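Local coordinates for protein alpha-L-rhamnosidase (Streptomyces avermitilis, PDB 3W5M) that hydrolyses terminal alpha-L-rhamnose residues from plant glycosides and gum arabic, and also binds L-rhamnose through a calcium-dependent carbohydrate-binding module, at residues A154-F159 / S225-S230; A175-N180 / R204-I209; D179-V184 / A192-E197. All coordinates share one frame; numbering follows the deposited sequence.

Contact 1 of 3, residues A154-F159 / S225-S230. With CA (calcium ion), chain B.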
# COMPACT_ATOMS: atom_id res chain seq x y z
N ALA A 154 19.34 -31.60 26.08
CA ALA A 154 19.79 -30.68 25.03
C ALA A 154 20.99 -31.31 24.31
O ALA A 154 22.16 -31.06 24.65
CB ALA A 154 20.18 -29.33 25.62
N ALA A 155 20.70 -32.14 23.31
CA ALA A 155 21.73 -32.91 22.66
C ALA A 155 21.38 -33.15 21.20
O ALA A 155 20.26 -32.84 20.75
CB ALA A 155 21.93 -34.22 23.40
N THR A 156 22.35 -33.68 20.46
CA THR A 156 22.16 -34.13 19.08
C THR A 156 21.94 -35.64 19.07
O THR A 156 22.60 -36.37 19.83
CB THR A 156 23.37 -33.72 18.22
OG1 THR A 156 23.49 -32.30 18.28
CG2 THR A 156 23.23 -34.16 16.72
N ARG A 157 21.02 -36.11 18.23
CA ARG A 157 20.80 -37.54 18.00
C ARG A 157 20.89 -37.81 16.49
O ARG A 157 20.70 -36.89 15.69
CB ARG A 157 19.48 -38.02 18.57
CG ARG A 157 19.35 -37.72 20.07
CD ARG A 157 20.28 -38.61 20.87
NE ARG A 157 20.18 -38.42 22.32
CZ ARG A 157 21.17 -37.94 23.10
NH1 ARG A 157 22.34 -37.56 22.58
NH2 ARG A 157 20.98 -37.86 24.43
N TRP A 158 21.22 -39.05 16.14
CA TRP A 158 21.47 -39.42 14.74
C TRP A 158 20.51 -40.53 14.34
O TRP A 158 20.18 -41.41 15.17
CB TRP A 158 22.94 -39.85 14.59
CG TRP A 158 23.90 -38.71 14.85
CD1 TRP A 158 24.43 -37.86 13.92
CD2 TRP A 158 24.43 -38.28 16.12
NE1 TRP A 158 25.25 -36.94 14.52
CE2 TRP A 158 25.26 -37.17 15.88
CE3 TRP A 158 24.27 -38.74 17.45
CZ2 TRP A 158 25.95 -36.50 16.90
CZ3 TRP A 158 24.93 -38.07 18.47
CH2 TRP A 158 25.76 -36.96 18.19
N PHE A 159 20.08 -40.52 13.07
CA PHE A 159 19.04 -41.42 12.57
C PHE A 159 19.37 -41.88 11.17
O PHE A 159 19.85 -41.06 10.36
CB PHE A 159 17.70 -40.69 12.50
CG PHE A 159 17.27 -40.12 13.83
CD1 PHE A 159 17.80 -38.90 14.25
CD2 PHE A 159 16.42 -40.82 14.69
CE1 PHE A 159 17.46 -38.36 15.49
CE2 PHE A 159 16.07 -40.27 15.93
CZ PHE A 159 16.59 -39.07 16.32
N SER A 225 20.53 -35.93 11.17
CA SER A 225 20.91 -35.48 12.54
C SER A 225 19.84 -34.49 13.01
O SER A 225 19.27 -33.77 12.20
CB SER A 225 22.30 -34.84 12.56
OG SER A 225 22.34 -33.66 11.78
N ALA A 226 19.53 -34.50 14.30
CA ALA A 226 18.57 -33.56 14.85
C ALA A 226 19.07 -33.18 16.22
O ALA A 226 19.62 -34.02 16.94
CB ALA A 226 17.19 -34.19 14.94
N SER A 227 18.86 -31.91 16.59
CA SER A 227 19.36 -31.40 17.87
C SER A 227 18.25 -30.75 18.67
O SER A 227 17.39 -30.04 18.12
CB SER A 227 20.51 -30.41 17.65
OG SER A 227 21.57 -31.06 16.97
N ASN A 228 18.26 -30.99 19.97
CA ASN A 228 17.32 -30.33 20.87
C ASN A 228 18.08 -29.19 21.53
O ASN A 228 19.19 -29.41 22.04
CB ASN A 228 16.82 -31.33 21.91
CG ASN A 228 15.75 -30.76 22.85
OD1 ASN A 228 15.09 -29.77 22.55
ND2 ASN A 228 15.58 -31.41 23.99
N ALA A 229 17.51 -27.98 21.50
CA ALA A 229 18.22 -26.75 21.89
C ALA A 229 18.35 -26.55 23.40
O ALA A 229 19.27 -25.86 23.88
CB ALA A 229 17.56 -25.54 21.26
N SER A 230 17.43 -27.12 24.15
CA SER A 230 17.46 -27.03 25.59
C SER A 230 16.67 -28.19 26.16
O SER A 230 15.92 -28.85 25.44
CB SER A 230 16.84 -25.70 26.04
OG SER A 230 15.50 -25.66 25.61
CA CA B . 13.17 -28.52 22.12
O HOH W 1 13.38 -28.08 24.48
O HOH W 2 12.74 -25.98 22.40
O HOH W 3 10.72 -27.70 22.58
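Thr156 and Ser227 face each other across two antiparallel strands, and their hydroxyls meet: OG1 of Thr156 lies 2.6 Å from OG of Ser227, a short hydrogen bond in which either may be the donor. Followed outward, the threonine side chain has a partner for each atom. CB sits against Ser227 OG. OG1, anti to the carbonyl carbon (chi1 -59°), reaches the serine hydroxyl, whose own OG takes the same setting. CG2 meets Ser227 OG and the carbonyl oxygen of Ala226, and on its own strand it lies 3.5 Å above the plane of the Trp158 ring, offset toward the rim. The beta-branched threonine thus gives one branch to a polar partner and the other to an aromatic face. An alanine here would probably leave Ser227 OG without its hydroxyl partner and open a gap over the indole of Trp158.

Trp158 and Ser225 continue that face of the sheet, with Trp158 CD1 3.9 Å from Ser225 CB. On the other face, Phe159 CE1 touches Ala226 CB at 4.2 Å, where a small methyl leaves room for the ring. The backbones are joined by Arg157 N to Ala226 O at 2.8 Å and by Ala226 N to Arg157 O at 3.0 Å; past the strand end, Asn228 N adds a nearly straight bond to Ala155 O (2.8 Å, 170° at the hydrogen).

Asn228 OD1 binds the calcium ion at 2.3 Å, while its ND2 donates to the carbonyls of Pro153 and Gly232. The amide suits this place because its oxygen can serve the metal as its nitrogen grips the backbone, which is consistent with the strand pairing helping to place a calcium ligand.

Contact 2 of 3, residues A175-N180 / R204-I209. With CA (calcium ion), chain B.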
# COMPACT_ATOMS: atom_id res chain seq x y z
N ALA A 175 8.94 -33.54 3.07
CA ALA A 175 8.46 -32.54 4.02
C ALA A 175 9.07 -32.95 5.37
O ALA A 175 9.07 -34.12 5.72
CB ALA A 175 6.94 -32.56 4.10
N ILE A 176 9.62 -31.99 6.10
CA ILE A 176 10.40 -32.32 7.30
C ILE A 176 10.35 -31.15 8.28
O ILE A 176 10.37 -29.98 7.88
CB ILE A 176 11.85 -32.73 6.93
CG1 ILE A 176 12.67 -33.14 8.16
CG2 ILE A 176 12.54 -31.59 6.20
CD1 ILE A 176 13.88 -34.01 7.86
N SER A 177 10.23 -31.47 9.56
CA SER A 177 10.30 -30.47 10.59
C SER A 177 11.02 -31.06 11.80
O SER A 177 10.98 -32.28 11.98
CB SER A 177 8.87 -30.07 10.98
OG SER A 177 8.90 -28.93 11.83
N ALA A 178 11.65 -30.23 12.63
CA ALA A 178 12.22 -30.77 13.88
C ALA A 178 12.11 -29.76 14.99
O ALA A 178 12.23 -28.57 14.76
CB ALA A 178 13.68 -31.18 13.70
N ASP A 179 11.89 -30.28 16.19
CA ASP A 179 12.10 -29.56 17.42
C ASP A 179 13.47 -30.04 17.96
O ASP A 179 13.53 -31.11 18.57
CB ASP A 179 10.98 -29.96 18.39
CG ASP A 179 11.03 -29.19 19.72
OD1 ASP A 179 12.10 -28.66 20.03
OD2 ASP A 179 10.03 -29.17 20.45
N ASN A 180 14.58 -29.30 17.76
CA ASN A 180 14.62 -27.94 17.22
C ASN A 180 15.20 -27.77 15.84
O ASN A 180 14.76 -26.89 15.09
CB ASN A 180 15.40 -27.03 18.18
CG ASN A 180 14.67 -26.86 19.48
OD1 ASN A 180 14.96 -27.54 20.47
ND2 ASN A 180 13.64 -26.00 19.47
N ARG A 204 7.42 -25.35 14.05
CA ARG A 204 6.13 -24.86 13.57
C ARG A 204 6.03 -24.73 12.07
O ARG A 204 4.92 -24.67 11.52
CB ARG A 204 5.83 -23.48 14.15
CG ARG A 204 5.67 -23.47 15.66
CD ARG A 204 5.23 -22.08 16.10
NE ARG A 204 5.30 -21.95 17.55
CZ ARG A 204 4.36 -22.37 18.39
NH1 ARG A 204 3.25 -22.95 17.93
NH2 ARG A 204 4.54 -22.20 19.69
N ARG A 205 7.18 -24.67 11.40
CA ARG A 205 7.22 -24.33 9.97
C ARG A 205 8.00 -25.37 9.18
O ARG A 205 9.17 -25.15 8.84
CB ARG A 205 7.78 -22.91 9.72
CG ARG A 205 6.89 -21.80 10.30
CD ARG A 205 7.53 -20.43 10.30
NE ARG A 205 8.79 -20.39 11.03
CZ ARG A 205 8.92 -20.20 12.34
NH1 ARG A 205 7.84 -20.02 13.11
NH2 ARG A 205 10.13 -20.20 12.89
N PRO A 206 7.37 -26.52 8.93
CA PRO A 206 7.99 -27.57 8.12
C PRO A 206 8.44 -27.06 6.75
O PRO A 206 7.75 -26.25 6.15
CB PRO A 206 6.87 -28.61 7.93
CG PRO A 206 5.93 -28.36 9.03
CD PRO A 206 6.03 -26.91 9.41
N ALA A 207 9.58 -27.55 6.28
CA ALA A 207 10.07 -27.28 4.93
C ALA A 207 9.63 -28.40 3.99
O ALA A 207 9.55 -29.59 4.39
CB ALA A 207 11.58 -27.16 4.93
N VAL A 208 9.36 -28.03 2.74
CA VAL A 208 9.10 -28.99 1.69
C VAL A 208 10.19 -28.84 0.62
O VAL A 208 10.41 -27.75 0.11
CB VAL A 208 7.70 -28.79 1.05
CG1 VAL A 208 7.46 -29.81 -0.06
CG2 VAL A 208 6.63 -28.94 2.11
N ILE A 209 10.87 -29.94 0.29
CA ILE A 209 12.06 -29.91 -0.59
C ILE A 209 11.83 -30.89 -1.73
O ILE A 209 11.45 -32.03 -1.49
CB ILE A 209 13.35 -30.35 0.14
CG1 ILE A 209 13.58 -29.56 1.44
CG2 ILE A 209 14.58 -30.19 -0.78
CD1 ILE A 209 13.19 -30.33 2.69
CA CA B . 13.17 -28.52 22.12
O HOH W 3 10.72 -27.70 22.58
O HOH W 2 12.74 -25.98 22.40
O HOH W 1 13.38 -28.08 24.48
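Ile176 and Ala207 form the antiparallel hydrogen-bonded pair that joins these strands. Ile176 N donates to Ala207 O at 2.9 Å, and Ala207 N returns a bond to Ile176 O at 3.0 Å, both bent to about 150° at the hydrogen. The carbonyl of Ala207 also receives the CA-H of Ala175 (CA to O 3.2 Å), so two donors share one oxygen.

The apolar contacts fall on both faces of the sheet. On one, Ala175 CB meets Val208 CG2 at 4.1 Å, a modest touch between small groups. On the other, Ile176 CG2 touches Ile209 CD1 at 3.8 Å, the two side chains crossing obliquely. With CG1 of Ile176 anti to the backbone N (chi1 -178°), the CG2 branch faces Ile209 while the longer branch leads away from it. Beyond the last bridge, Ser177 CB packs 3.9 Å from Pro206 CG. Proline, with no N-H to offer, fits a position where the strand pairing has not yet begun, and Ser177 OG bonds to the carbonyl of Trp203.

The metal contacts lie at the far end of 175-180. Asp179 OD1 and Asn180 OD1 bind calcium at 2.4 Å and 2.6 Å; Asp179 OD2 accepts from a calcium-bound water and from Trp292 NE1. A cis peptide bond joins these two ligands.

Strand 207-210 is the outermost of its antiparallel sheet, and strand 171-179 lies between it and strand 235-244. The face carrying Ile176 packs against Tyr182 and Val184 of strand 181-186, in the opposing sheet of the beta-jelly-roll carbohydrate-binding module.

Contact 3 of 3, residues D179-V184 / A192-E197. With CA (calcium ion), chain B.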
# COMPACT_ATOMS: atom_id res chain seq x y z
N ASP A 179 11.89 -30.28 16.19
CA ASP A 179 12.10 -29.56 17.42
C ASP A 179 13.47 -30.04 17.96
O ASP A 179 13.53 -31.11 18.57
CB ASP A 179 10.98 -29.96 18.39
CG ASP A 179 11.03 -29.19 19.72
OD1 ASP A 179 12.10 -28.66 20.03
OD2 ASP A 179 10.03 -29.17 20.45
N ASN A 180 14.58 -29.30 17.76
CA ASN A 180 14.62 -27.94 17.22
C ASN A 180 15.20 -27.77 15.84
O ASN A 180 14.76 -26.89 15.09
CB ASN A 180 15.40 -27.03 18.18
CG ASN A 180 14.67 -26.86 19.48
OD1 ASN A 180 14.96 -27.54 20.47
ND2 ASN A 180 13.64 -26.00 19.47
N VAL A 181 16.20 -28.58 15.49
CA VAL A 181 16.83 -28.45 14.16
C VAL A 181 17.19 -29.81 13.56
O VAL A 181 17.26 -30.82 14.29
CB VAL A 181 18.13 -27.59 14.19
CG1 VAL A 181 17.82 -26.13 14.54
CG2 VAL A 181 19.18 -28.18 15.13
N TYR A 182 17.47 -29.82 12.26
CA TYR A 182 17.78 -31.06 11.56
C TYR A 182 18.80 -30.83 10.44
O TYR A 182 18.98 -29.69 9.98
CB TYR A 182 16.51 -31.71 11.00
CG TYR A 182 15.81 -30.85 9.98
CD1 TYR A 182 16.23 -30.83 8.65
CD2 TYR A 182 14.74 -30.03 10.35
CE1 TYR A 182 15.60 -30.02 7.71
CE2 TYR A 182 14.10 -29.23 9.41
CZ TYR A 182 14.54 -29.23 8.09
OH TYR A 182 13.92 -28.42 7.17
N ALA A 183 19.47 -31.90 10.01
CA ALA A 183 20.23 -31.91 8.75
C ALA A 183 19.96 -33.27 8.11
O ALA A 183 20.23 -34.31 8.72
CB ALA A 183 21.71 -31.71 9.01
N VAL A 184 19.37 -33.27 6.93
CA VAL A 184 18.97 -34.51 6.28
C VAL A 184 19.75 -34.71 4.97
O VAL A 184 20.03 -33.74 4.24
CB VAL A 184 17.43 -34.58 6.09
CG1 VAL A 184 16.90 -33.32 5.40
CG2 VAL A 184 17.04 -35.84 5.35
N ALA A 192 18.85 -30.76 2.87
CA ALA A 192 18.24 -29.67 3.64
C ALA A 192 18.78 -29.67 5.06
O ALA A 192 19.16 -30.72 5.59
CB ALA A 192 16.72 -29.83 3.67
N ARG A 193 18.79 -28.50 5.67
CA ARG A 193 19.12 -28.33 7.09
C ARG A 193 18.52 -27.05 7.65
O ARG A 193 18.19 -26.13 6.90
CB ARG A 193 20.64 -28.31 7.33
CG ARG A 193 21.35 -27.07 6.83
CD ARG A 193 22.64 -26.77 7.62
NE ARG A 193 23.59 -27.89 7.56
CZ ARG A 193 23.96 -28.64 8.60
NH1 ARG A 193 23.49 -28.41 9.82
NH2 ARG A 193 24.82 -29.63 8.41
N THR A 194 18.36 -27.02 8.96
CA THR A 194 18.07 -25.81 9.72
C THR A 194 19.16 -25.64 10.77
O THR A 194 19.84 -26.61 11.12
CB THR A 194 16.67 -25.83 10.36
OG1 THR A 194 16.45 -27.07 11.05
CG2 THR A 194 15.61 -25.68 9.29
N ASP A 195 19.36 -24.42 11.26
CA ASP A 195 20.52 -24.14 12.12
C ASP A 195 20.13 -23.65 13.52
O ASP A 195 19.20 -22.84 13.65
CB ASP A 195 21.49 -23.17 11.43
CG ASP A 195 22.02 -23.71 10.10
OD1 ASP A 195 22.82 -24.68 10.10
OD2 ASP A 195 21.63 -23.17 9.04
N LEU A 196 20.82 -24.16 14.54
CA LEU A 196 20.48 -23.87 15.95
C LEU A 196 20.43 -22.38 16.27
O LEU A 196 19.49 -21.92 16.93
CB LEU A 196 21.40 -24.61 16.93
CG LEU A 196 20.93 -25.95 17.55
CD1 LEU A 196 21.92 -26.45 18.59
CD2 LEU A 196 19.54 -25.83 18.16
N GLU A 197 21.44 -21.65 15.80
CA GLU A 197 21.51 -20.19 16.01
C GLU A 197 20.33 -19.42 15.37
O GLU A 197 19.86 -18.43 15.94
CB GLU A 197 22.88 -19.60 15.60
CG GLU A 197 23.72 -20.42 14.62
CD GLU A 197 23.40 -20.15 13.15
OE1 GLU A 197 22.48 -19.35 12.85
OE2 GLU A 197 24.09 -20.73 12.28
CA CA B . 13.17 -28.52 22.12
O HOH W 3 10.72 -27.70 22.58
O HOH W 4 14.06 -26.75 12.36
O HOH W 2 12.74 -25.98 22.40
O HOH W 5 15.18 -26.62 5.64
O HOH W 1 13.38 -28.08 24.48
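Tyr182 and Thr194 are hydrogen-bonded where the two segments run antiparallel, their end-to-end directions 151° apart. Ala183 with Arg193 is a non-hydrogen-bonded pair and Val184 with Ala192 a hydrogen-bonded one. Thr194 N donates to Tyr182 O at 2.9 Å, and Val184 N to Ala192 O at 2.9 Å; the return bond from Ala192 N to Val184 O is weak. At Thr194 a side chain replaces the backbone acceptor, since Tyr182 N donates to Thr194 OG1 (3.2 Å, 152° at the hydrogen). The hydroxyl sits between the backbone N and the carbonyl carbon (chi1 48°), and a water links it to Asn180 O.

The same OG1 lies 3.4 Å above one face of the Tyr182 ring, offset toward the rim, while Thr194 CG2 rests near CE2 and OH. Threonine suits the place because its hydroxyl can take the Tyr182 N-H while lying over the ring, and its methyl packs by the phenol end. Ala192 CB, small enough to fit beside the tyrosine, touches Val184 CG1 at 3.9 Å. Ala183 CB lies 3.6 Å above the guanidinium plane of Arg193, whose charge is met by Glu190. Val181 CG2 meets Leu196 CG at 3.7 Å, the side chains crossing at about a right angle, though Leu196 is poorly ordered.

Strands 181-186 and 189-193 form a beta hairpin at the edge of a jelly-roll sheet. Asn180 and Val181 both face Ser227 in a classic beta bulge, so one bulge residue, Asn180, is itself a calcium ligand, next to Asp179. Asp179 and Asn180 also bind L-rhamnose, so the hairpin leads straight from the sugar site of this calcium-dependent CBM67 module.

Overall arrangement
All three contacts send a segment end to one calcium ion. Contact 1 supplies Asn228; contacts 2 and 3 share Asp179 and Asn180, and the carbonyl of Pro233 and three waters complete the metal shell. Contact 3 lies about 9 Å, centre to centre, from each of the others, which are about 14 Å apart. Contacts 1 and 3 belong to one sheet, bonded by Ala183 N to Ser225 O (2.9 Å), whereas contact 2 lies in the facing sheet and packs through Ile176 CG2 on Tyr182 OH (3.6 Å). Asn180 OD1 also accepts from Ala229 N (2.8 Å). With Trp203, Asp179 and Asn180 bind the module's rhamnose, distinct from the other rhamnose site, where Glu636 is the probable proton donor.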